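Local atomic coordinates of extracellular ligand-binding receptor (Rhodopseudomonas palustris, PDB entry 4F06), a protein that probably serves as the solute-binding component of an ABC transporter, capturing p-hydroxybenzoic acid, an aromatic compound derived from lignin. Residues Gly16-Phe21 / Leu79-Asn84; Pro185-Ile190 / Asn218-Gly223. All coordinates share one frame; numbering follows the deposited sequence.

In the fold
The chain has the two-lobed build of a periplasmic binding protein of the leucine-binding family, and the two contacts lie in different lobes. Contact 1 (16-21 with 79-84) sits in the loops and first helical turns following strands 5-12 and 75-78, its centre about 11 Å from the centre of the chain. It supplies Tyr-80, Phe-81 and Thr-82 to the p-hydroxybenzoic acid pocket between the lobes, one of two sites occupied in the crystal. Contact 2 (185-190 with 218-223) has its centre about 27 Å from that of the chain. The centres of contacts 1 and 2 are about 28 Å apart. Helix 206-217 relates them: its first prolines touch Tyr-18, and it ends just before Asn-218.

Contact 1: residues Gly16-Phe21 / Leu79-Asn84; sequences GPYALF and LYFTPN. With PHB (p-hydroxybenzoic acid), chain B.
Phe-81 turns the edge of its ring toward one face of Tyr-18, with CZ of Phe-81 poised 3.6 Å above the plane of the Tyr-18 ring and over its centre. The planes stand at 86°, a T-shaped pair with centroids 5.0 Å apart. Over the centre of one Phe-81 face lies Tyr-80 CD2, and ligand O2' sits at the Phe-81 edge, near its plane. One face of Phe-21 is covered by the hydroxyl of Tyr-80, whose OH lies 3.4 Å above the Phe-21 ring. These two rings are nearly parallel, at 23°, but slid so far that they barely overlap; the closest approach is Phe-21 CB to Tyr-80 CE1, 3.5 Å. Tyr-18 and Tyr-80 meet obliquely, CD1 of Tyr-18 to CE2 of Tyr-80 at 3.7 Å. With CG anti to the backbone N (chi1 -167°), the Tyr-80 ring reaches into the cluster; its OH is hydrogen-bonded to the carbonyl O of Ala-204.

The ligand carboxylate is gripped where helix 82-88 begins, just after Phe-81 at the N-cap position. Thr-82 N donates an almost straight hydrogen bond to O2' of the ligand (2.8 Å), and Thr-82 OG1, also hydrogen-bonded to Thr-106 OG1, donates to O1' of the ligand at 2.6 Å. The chemistry thus divides in two: Tyr-80 lends a face, near its rim, to the ligand ring, with Tyr-18 and Phe-21 packed against it as a second shell, while a backbone N-H and a hydroxyl hold the carboxylate, whose negative charge the helix N-terminus probably helps to stabilise.

Contact 2: residues Pro185-Ile190 / Asn218-Gly223; sequences PIMQRI and NGLKAG
A Schellman motif closes helix 206-217, and the chain leaving it packs on helix 184-193. Gly-219 is the first residue to leave helical geometry; its positive phi (89°) is a conformation glycine readily adopts, and two bonds run back into the last turn. Straight after it, Leu-220 points toward helix 184-193 and provides most of the loop's share of the contact with both of its methyl branches. Its CD1 meets the CB of selenomethionine Met-187 at 3.8 Å. Its CD2 lies 3.8 Å from the CG2 of Ile-190, so that the isobutyl end spans two side chains one turn apart on the helix. The same CD2 is 4.0 Å from SE of Met-187 and 3.8 Å from the carbonyl O of Met-187.

Met-187 starts toward Leu-220, but the bend at chi2 (-55°) helps lead its far end away, and its side chain also touches Phe-211 and Ala-214 of helix 206-217. Asn-218 lies at the margin, its CB 4.1 Å from Met-187 CB. Ile-190 and Leu-220 both rest on Ile-198 of strand 197-201, while Lys-191 NZ is hydrogen-bonded to the carbonyl O of Asn-218. Helix 184-193 thus packs, on the parallel part of a mixed sheet, against the turn leading from helix 206-217 into strand 226-230, a joint of the alternating beta-alpha lobe of a periplasmic binding protein.

Contact 1: residues Gly16-Phe21 / Leu79-Asn84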
ATOM      1  N   GLY A  16       8.595  -0.254 -16.381  1.00 10.69           N
ATOM      2  CA  GLY A  16       8.843   1.131 -16.112  1.00 10.56           C
ATOM      3  C   GLY A  16       9.397   1.369 -14.716  1.00  9.03           C
ATOM      4  O   GLY A  16       9.786   0.434 -14.022  1.00  9.17           O
ATOM      5  N   PRO A  17       9.379   2.620 -14.249  1.00  8.79           N
ATOM      6  CA  PRO A  17      10.044   2.991 -13.008  1.00  8.49           C
ATOM      7  C   PRO A  17       9.472   2.263 -11.790  1.00  8.11           C
ATOM      8  O   PRO A  17      10.187   2.103 -10.782  1.00  8.85           O
ATOM      9  CB  PRO A  17       9.848   4.500 -12.946  1.00 11.15           C
ATOM     10  CG  PRO A  17       9.486   4.931 -14.347  1.00 17.59           C
ATOM     11  CD  PRO A  17       8.951   3.772 -15.065  1.00 11.19           C
ATOM     12  N   TYR A  18       8.183   1.903 -11.843  1.00  7.75           N
ATOM     13  CA  TYR A  18       7.499   1.247 -10.713  1.00  7.25           C
ATOM     14  C   TYR A  18       7.339  -0.252 -10.951  1.00  6.62           C
ATOM     15  O   TYR A  18       6.536  -0.905 -10.252  1.00  7.17           O
ATOM     16  CB  TYR A  18       6.111   1.915 -10.513  1.00  7.15           C
ATOM     17  CG  TYR A  18       6.252   3.382 -10.171  1.00  6.71           C
ATOM     18  CD1 TYR A  18       6.409   3.810  -8.841  1.00  7.13           C
ATOM     19  CD2 TYR A  18       6.193   4.370 -11.178  1.00  8.14           C
ATOM     20  CE1 TYR A  18       6.533   5.174  -8.528  1.00  7.64           C
ATOM     21  CE2 TYR A  18       6.333   5.716 -10.890  1.00  8.65           C
ATOM     22  CZ  TYR A  18       6.499   6.119  -9.558  1.00  8.08           C
ATOM     23  OH  TYR A  18       6.621   7.444  -9.186  1.00 12.06           O
ATOM     24  N   ALA A  19       8.135  -0.835 -11.849  1.00  7.12           N
ATOM     25  CA  ALA A  19       7.972  -2.233 -12.247  1.00  7.10           C
ATOM     26  C   ALA A  19       8.042  -3.192 -11.077  1.00  6.83           C
ATOM     27  O   ALA A  19       7.358  -4.220 -11.091  1.00  7.84           O
ATOM     28  CB  ALA A  19       9.035  -2.614 -13.260  1.00  7.81           C
ATOM     29  N   LEU A  20       8.858  -2.907 -10.064  1.00  6.88           N
ATOM     30  CA  LEU A  20       8.953  -3.878  -8.978  1.00  7.48           C
ATOM     31  C   LEU A  20       7.636  -4.073  -8.276  1.00  6.88           C
ATOM     32  O   LEU A  20       7.324  -5.149  -7.792  1.00  6.85           O
ATOM     33  CB  LEU A  20      10.024  -3.420  -7.967  1.00  9.57           C
ATOM     34  CG  LEU A  20      10.377  -4.486  -6.893  1.00 12.27           C
ATOM     35  CD1 LEU A  20      10.734  -5.869  -7.491  1.00 14.92           C
ATOM     36  CD2 LEU A  20      11.596  -3.987  -6.143  1.00 18.76           C
ATOM     37  N   PHE A  21       6.829  -3.009  -8.193  1.00  6.25           N
ATOM     38  CA  PHE A  21       5.562  -3.091  -7.458  1.00  6.59           C
ATOM     39  C   PHE A  21       4.530  -3.950  -8.161  1.00  6.41           C
ATOM     40  O   PHE A  21       3.727  -4.640  -7.480  1.00  8.48           O
ATOM     41  CB  PHE A  21       5.038  -1.705  -7.117  1.00  7.24           C
ATOM     42  CG  PHE A  21       6.037  -0.979  -6.274  1.00  6.49           C
ATOM     43  CD1 PHE A  21       6.150  -1.294  -4.914  1.00  7.65           C
ATOM     44  CD2 PHE A  21       6.952  -0.072  -6.853  1.00  8.34           C
ATOM     45  CE1 PHE A  21       7.149  -0.695  -4.147  1.00  8.74           C
ATOM     46  CE2 PHE A  21       7.954   0.520  -6.063  1.00  9.43           C
ATOM     47  CZ  PHE A  21       8.045   0.195  -4.718  1.00  9.52           C
ATOM     48  N   LEU A  79      -4.044  -2.296  -9.229  1.00  6.03           N
ATOM     49  CA  LEU A  79      -4.177  -0.819  -9.246  1.00  5.89           C
ATOM     50  C   LEU A  79      -3.219  -0.183  -8.263  1.00  5.55           C
ATOM     51  O   LEU A  79      -3.543   0.055  -7.076  1.00  6.42           O
ATOM     52  CB  LEU A  79      -5.637  -0.318  -9.094  1.00  6.59           C
ATOM     53  CG  LEU A  79      -6.610  -0.653 -10.235  1.00  7.85           C
ATOM     54  CD1 LEU A  79      -6.145   0.015 -11.540  1.00 10.53           C
ATOM     55  CD2 LEU A  79      -6.896  -2.139 -10.407  1.00 10.59           C
ATOM     56  N   TYR A  80      -2.023   0.107  -8.758  1.00  5.82           N
ATOM     57  CA  TYR A  80      -1.020   0.742  -7.923  1.00  5.79           C
ATOM     58  C   TYR A  80      -1.422   2.197  -7.551  1.00  5.04           C
ATOM     59  O   TYR A  80      -1.359   2.588  -6.374  1.00  5.53           O
ATOM     60  CB  TYR A  80       0.334   0.741  -8.638  1.00  6.79           C
ATOM     61  CG  TYR A  80       1.487   1.101  -7.735  1.00  5.78           C
ATOM     62  CD1 TYR A  80       1.797   0.296  -6.631  1.00  6.07           C
ATOM     63  CD2 TYR A  80       2.259   2.253  -7.970  1.00  5.88           C
ATOM     64  CE1 TYR A  80       2.844   0.638  -5.772  1.00  6.80           C
ATOM     65  CE2 TYR A  80       3.343   2.588  -7.146  1.00  6.05           C
ATOM     66  CZ  TYR A  80       3.615   1.783  -6.045  1.00  6.15           C
ATOM     67  OH  TYR A  80       4.630   2.068  -5.146  1.00  7.19           O
ATOM     68  N   PHE A  81      -1.809   2.992  -8.565  1.00  5.46           N
ATOM     69  CA  PHE A  81      -2.059   4.408  -8.345  1.00  5.54           C
ATOM     70  C   PHE A  81      -3.538   4.733  -8.129  1.00  5.46           C
ATOM     71  O   PHE A  81      -4.403   4.272  -8.894  1.00  6.52           O
ATOM     72  CB  PHE A  81      -1.532   5.223  -9.540  1.00  6.39           C
ATOM     73  CG  PHE A  81      -0.008   5.224  -9.666  1.00  5.45           C
ATOM     74  CD1 PHE A  81       0.743   5.929  -8.731  1.00  6.79           C
ATOM     75  CD2 PHE A  81       0.630   4.560 -10.701  1.00  5.74           C
ATOM     76  CE1 PHE A  81       2.124   5.971  -8.825  1.00  7.59           C
ATOM     77  CE2 PHE A  81       2.022   4.608 -10.796  1.00  6.38           C
ATOM     78  CZ  PHE A  81       2.776   5.328  -9.864  1.00  7.73           C
ATOM     79  N   THR A  82      -3.756   5.621  -7.188  1.00  5.24           N
ATOM     80  CA  THR A  82      -5.127   6.103  -6.934  1.00  5.74           C
ATOM     81  C   THR A  82      -5.891   6.556  -8.188  1.00  6.10           C
ATOM     82  O   THR A  82      -7.009   6.125  -8.382  1.00  6.41           O
ATOM     83  CB  THR A  82      -5.105   7.198  -5.853  1.00  5.31           C
ATOM     84  OG1 THR A  82      -4.939   6.612  -4.571  1.00  6.29           O
ATOM     85  CG2 THR A  82      -6.393   8.022  -5.829  1.00  6.44           C
ATOM     86  N   PRO A  83      -5.329   7.453  -9.025  1.00  6.24           N
ATOM     87  CA  PRO A  83      -6.099   7.927 -10.187  1.00  6.82           C
ATOM     88  C   PRO A  83      -6.489   6.816 -11.131  1.00  6.78           C
ATOM     89  O   PRO A  83      -7.487   6.908 -11.834  1.00  7.43           O
ATOM     90  CB  PRO A  83      -5.173   8.989 -10.847  1.00  8.11           C
ATOM     91  CG  PRO A  83      -3.803   8.732 -10.235  1.00  8.91           C
ATOM     92  CD  PRO A  83      -4.111   8.268  -8.833  1.00  6.68           C
ATOM     93  N   ASN A  84      -5.688   5.771 -11.198  1.00  6.52           N
ATOM     94  CA  ASN A  84      -6.024   4.628 -12.044  1.00  6.30           C
ATOM     95  C   ASN A  84      -7.154   3.813 -11.467  1.00  6.73           C
ATOM     96  O   ASN A  84      -8.104   3.452 -12.182  1.00  7.55           O
ATOM     97  CB  ASN A  84      -4.769   3.789 -12.303  1.00  7.06           C
ATOM     98  CG  ASN A  84      -3.724   4.563 -13.089  1.00  6.87           C
ATOM     99  OD1 ASN A  84      -4.052   5.511 -13.860  1.00  8.53           O
ATOM    100  ND2 ASN A  84      -2.460   4.135 -12.981  1.00  7.23           N
TER
HETATM  101  C1' PHB B 401      -1.586   5.581  -4.526  1.00  5.03           C
HETATM  102  O1' PHB B 401      -2.654   5.452  -3.913  1.00  5.40           O
HETATM  103  O2' PHB B 401      -1.501   6.200  -5.642  1.00  5.57           O
HETATM  104  C1  PHB B 401      -0.345   5.036  -3.891  1.00  5.47           C
HETATM  105  C2  PHB B 401      -0.275   4.880  -2.493  1.00  5.23           C
HETATM  106  C3  PHB B 401       0.880   4.428  -1.902  1.00  5.87           C
HETATM  107  C4  PHB B 401       1.996   4.156  -2.666  1.00  5.78           C
HETATM  108  C5  PHB B 401       1.950   4.312  -4.036  1.00  6.07           C
HETATM  109  C6  PHB B 401       0.795   4.763  -4.663  1.00  6.13           C
HETATM  110  O4  PHB B 401       3.166   3.759  -2.128  1.00  6.32           O

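Contact 2: residues Pro185-Ile190 / Asn218-Gly223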
ATOM      1  N   PRO A 185      15.662  22.031  -3.261  1.00 13.43           N
ATOM      2  CA  PRO A 185      14.959  23.242  -2.834  1.00 14.21           C
ATOM      3  C   PRO A 185      13.945  22.985  -1.719  1.00 12.16           C
ATOM      4  O   PRO A 185      13.808  23.818  -0.799  1.00 14.61           O
ATOM      5  CB  PRO A 185      14.308  23.732  -4.131  1.00 15.84           C
ATOM      6  CG  PRO A 185      15.268  23.284  -5.195  1.00 18.12           C
ATOM      7  CD  PRO A 185      15.680  21.902  -4.743  1.00 15.62           C
ATOM      8  N   ILE A 186      13.246  21.849  -1.760  0.50 13.05           N
ATOM      9  CA  ILE A 186      12.325  21.499  -0.676  0.50 13.35           C
ATOM     10  C   ILE A 186      13.069  21.338   0.638  0.50 11.54           C
ATOM     11  O   ILE A 186      12.609  21.810   1.688  0.50 12.13           O
ATOM     12  CB  ILE A 186      11.530  20.221  -0.983  0.50 16.96           C
ATOM     13  CG1 ILE A 186      10.742  20.437  -2.259  0.50 21.06           C
ATOM     14  CG2 ILE A 186      10.554  19.909   0.137  0.50 21.99           C
ATOM     15  CD1 ILE A 186      10.043  21.772  -2.269  0.50 28.76           C
HETATM   16  N   MSE A 187      14.231  20.681   0.602  1.00 10.16           N
HETATM   17  CA  MSE A 187      15.016  20.531   1.838  1.00 10.36           C
HETATM   18  C   MSE A 187      15.437  21.859   2.413  1.00 11.18           C
HETATM   19  O   MSE A 187      15.420  22.018   3.628  1.00 13.39           O
HETATM   20  CB  MSE A 187      16.201  19.570   1.639  1.00 11.66           C
HETATM   21  CG  MSE A 187      15.862  18.175   1.208  1.00 11.14           C
HETATM   22 SE   MSE A 187      14.576  17.304   2.398  0.75 12.31          SE
HETATM   23  CE  MSE A 187      14.002  16.066   1.111  1.00 12.20           C
ATOM     24  N   GLN A 188      15.803  22.805   1.550  1.00 12.39           N
ATOM     25  CA  GLN A 188      16.184  24.134   2.019  1.00 14.53           C
ATOM     26  C   GLN A 188      14.987  24.820   2.673  1.00 13.88           C
ATOM     27  O   GLN A 188      15.146  25.496   3.683  1.00 16.72           O
ATOM     28  CB  GLN A 188      16.725  24.990   0.869  1.00 16.93           C
ATOM     29  CG  GLN A 188      17.225  26.362   1.329  1.00 24.50           C
ATOM     30  CD  GLN A 188      18.365  26.231   2.334  1.00 31.84           C
ATOM     31  OE1 GLN A 188      19.337  25.472   2.112  1.00 33.66           O
ATOM     32  NE2 GLN A 188      18.257  26.958   3.447  1.00 34.40           N
ATOM     33  N   ARG A 189      13.801  24.669   2.084  1.00 14.12           N
ATOM     34  CA  ARG A 189      12.593  25.271   2.640  1.00 14.88           C
ATOM     35  C   ARG A 189      12.303  24.655   4.023  1.00 14.44           C
ATOM     36  O   ARG A 189      11.982  25.374   4.978  1.00 18.21           O
ATOM     37  CB  ARG A 189      11.419  25.054   1.685  1.00 18.34           C
ATOM     38  CG  ARG A 189      11.465  25.983   0.471  1.00 22.81           C
ATOM     39  CD  ARG A 189      10.456  25.596  -0.593  1.00 28.03           C
ATOM     40  NE  ARG A 189       9.080  25.766  -0.125  1.00 30.34           N
ATOM     41  CZ  ARG A 189       8.008  25.326  -0.778  1.00 35.09           C
ATOM     42  NH1 ARG A 189       8.136  24.655  -1.923  1.00 48.52           N
ATOM     43  NH2 ARG A 189       6.809  25.537  -0.272  1.00 38.80           N
ATOM     44  N   ILE A 190      12.464  23.333   4.140  1.00 12.28           N
ATOM     45  CA  ILE A 190      12.286  22.666   5.427  1.00 12.41           C
ATOM     46  C   ILE A 190      13.300  23.156   6.463  1.00 14.62           C
ATOM     47  O   ILE A 190      12.906  23.446   7.619  1.00 16.12           O
ATOM     48  CB  ILE A 190      12.298  21.147   5.257  1.00 11.16           C
ATOM     49  CG1 ILE A 190      11.058  20.732   4.458  1.00 12.37           C
ATOM     50  CG2 ILE A 190      12.333  20.482   6.637  1.00 12.95           C
ATOM     51  CD1 ILE A 190      11.056  19.279   3.982  1.00 14.40           C
ATOM     52  N   ASN A 218      21.573  16.685   1.990  1.00 10.02           N
ATOM     53  CA  ASN A 218      21.491  18.069   2.391  1.00 11.02           C
ATOM     54  C   ASN A 218      21.682  18.278   3.870  1.00 11.33           C
ATOM     55  O   ASN A 218      21.651  19.432   4.338  1.00 13.78           O
ATOM     56  CB  ASN A 218      20.226  18.746   1.876  1.00 12.13           C
ATOM     57  CG  ASN A 218      20.237  18.895   0.371  1.00 14.81           C
ATOM     58  OD1 ASN A 218      19.658  18.066  -0.371  1.00 13.34           O
ATOM     59  ND2 ASN A 218      20.921  19.914  -0.100  1.00 19.93           N
ATOM     60  N   GLY A 219      21.944  17.211   4.633  1.00 10.59           N
ATOM     61  CA  GLY A 219      22.385  17.407   6.019  1.00 10.29           C
ATOM     62  C   GLY A 219      21.268  17.500   7.018  1.00  9.46           C
ATOM     63  O   GLY A 219      21.543  17.719   8.194  1.00 11.04           O
ATOM     64  N   LEU A 220      20.003  17.365   6.608  1.00  9.61           N
ATOM     65  CA  LEU A 220      18.921  17.544   7.582  1.00  9.11           C
ATOM     66  C   LEU A 220      18.938  16.471   8.657  1.00  9.39           C
ATOM     67  O   LEU A 220      18.706  16.750   9.831  1.00 10.95           O
ATOM     68  CB  LEU A 220      17.555  17.591   6.894  1.00  9.83           C
ATOM     69  CG  LEU A 220      17.233  18.920   6.199  1.00 11.48           C
ATOM     70  CD1 LEU A 220      18.095  19.144   4.939  1.00 16.65           C
ATOM     71  CD2 LEU A 220      15.766  18.987   5.846  1.00 15.12           C
ATOM     72  N   LYS A 221      19.209  15.224   8.250  1.00  9.38           N
ATOM     73  CA  LYS A 221      19.208  14.107   9.178  1.00  9.81           C
ATOM     74  C   LYS A 221      20.310  14.334  10.242  1.00 10.11           C
ATOM     75  O   LYS A 221      20.057  14.184  11.459  1.00 11.45           O
ATOM     76  CB  LYS A 221      19.432  12.810   8.409  1.00 10.49           C
ATOM     77  CG  LYS A 221      19.208  11.574   9.292  1.00 10.45           C
ATOM     78  CD  LYS A 221      19.374  10.296   8.428  1.00 10.65           C
ATOM     79  CE  LYS A 221      18.899   9.004   9.086  1.00 12.81           C
ATOM     80  NZ  LYS A 221      19.655   8.859  10.343  1.00 17.15           N
ATOM     81  N   ALA A 222      21.520  14.688   9.804  1.00  9.70           N
ATOM     82  CA  ALA A 222      22.612  14.914  10.750  1.00 10.46           C
ATOM     83  C   ALA A 222      22.398  16.176  11.577  1.00 10.14           C
ATOM     84  O   ALA A 222      22.985  16.291  12.649  1.00 11.67           O
ATOM     85  CB  ALA A 222      23.914  15.003   9.998  1.00 12.37           C
ATOM     86  N   GLY A 223      21.548  17.083  11.101  1.00 10.62           N
ATOM     87  CA  GLY A 223      21.202  18.330  11.765  1.00 12.65           C
ATOM     88  C   GLY A 223      20.088  18.121  12.790  1.00 13.08           C
ATOM     89  O   GLY A 223      19.667  19.069  13.422  1.00 17.73           O
TER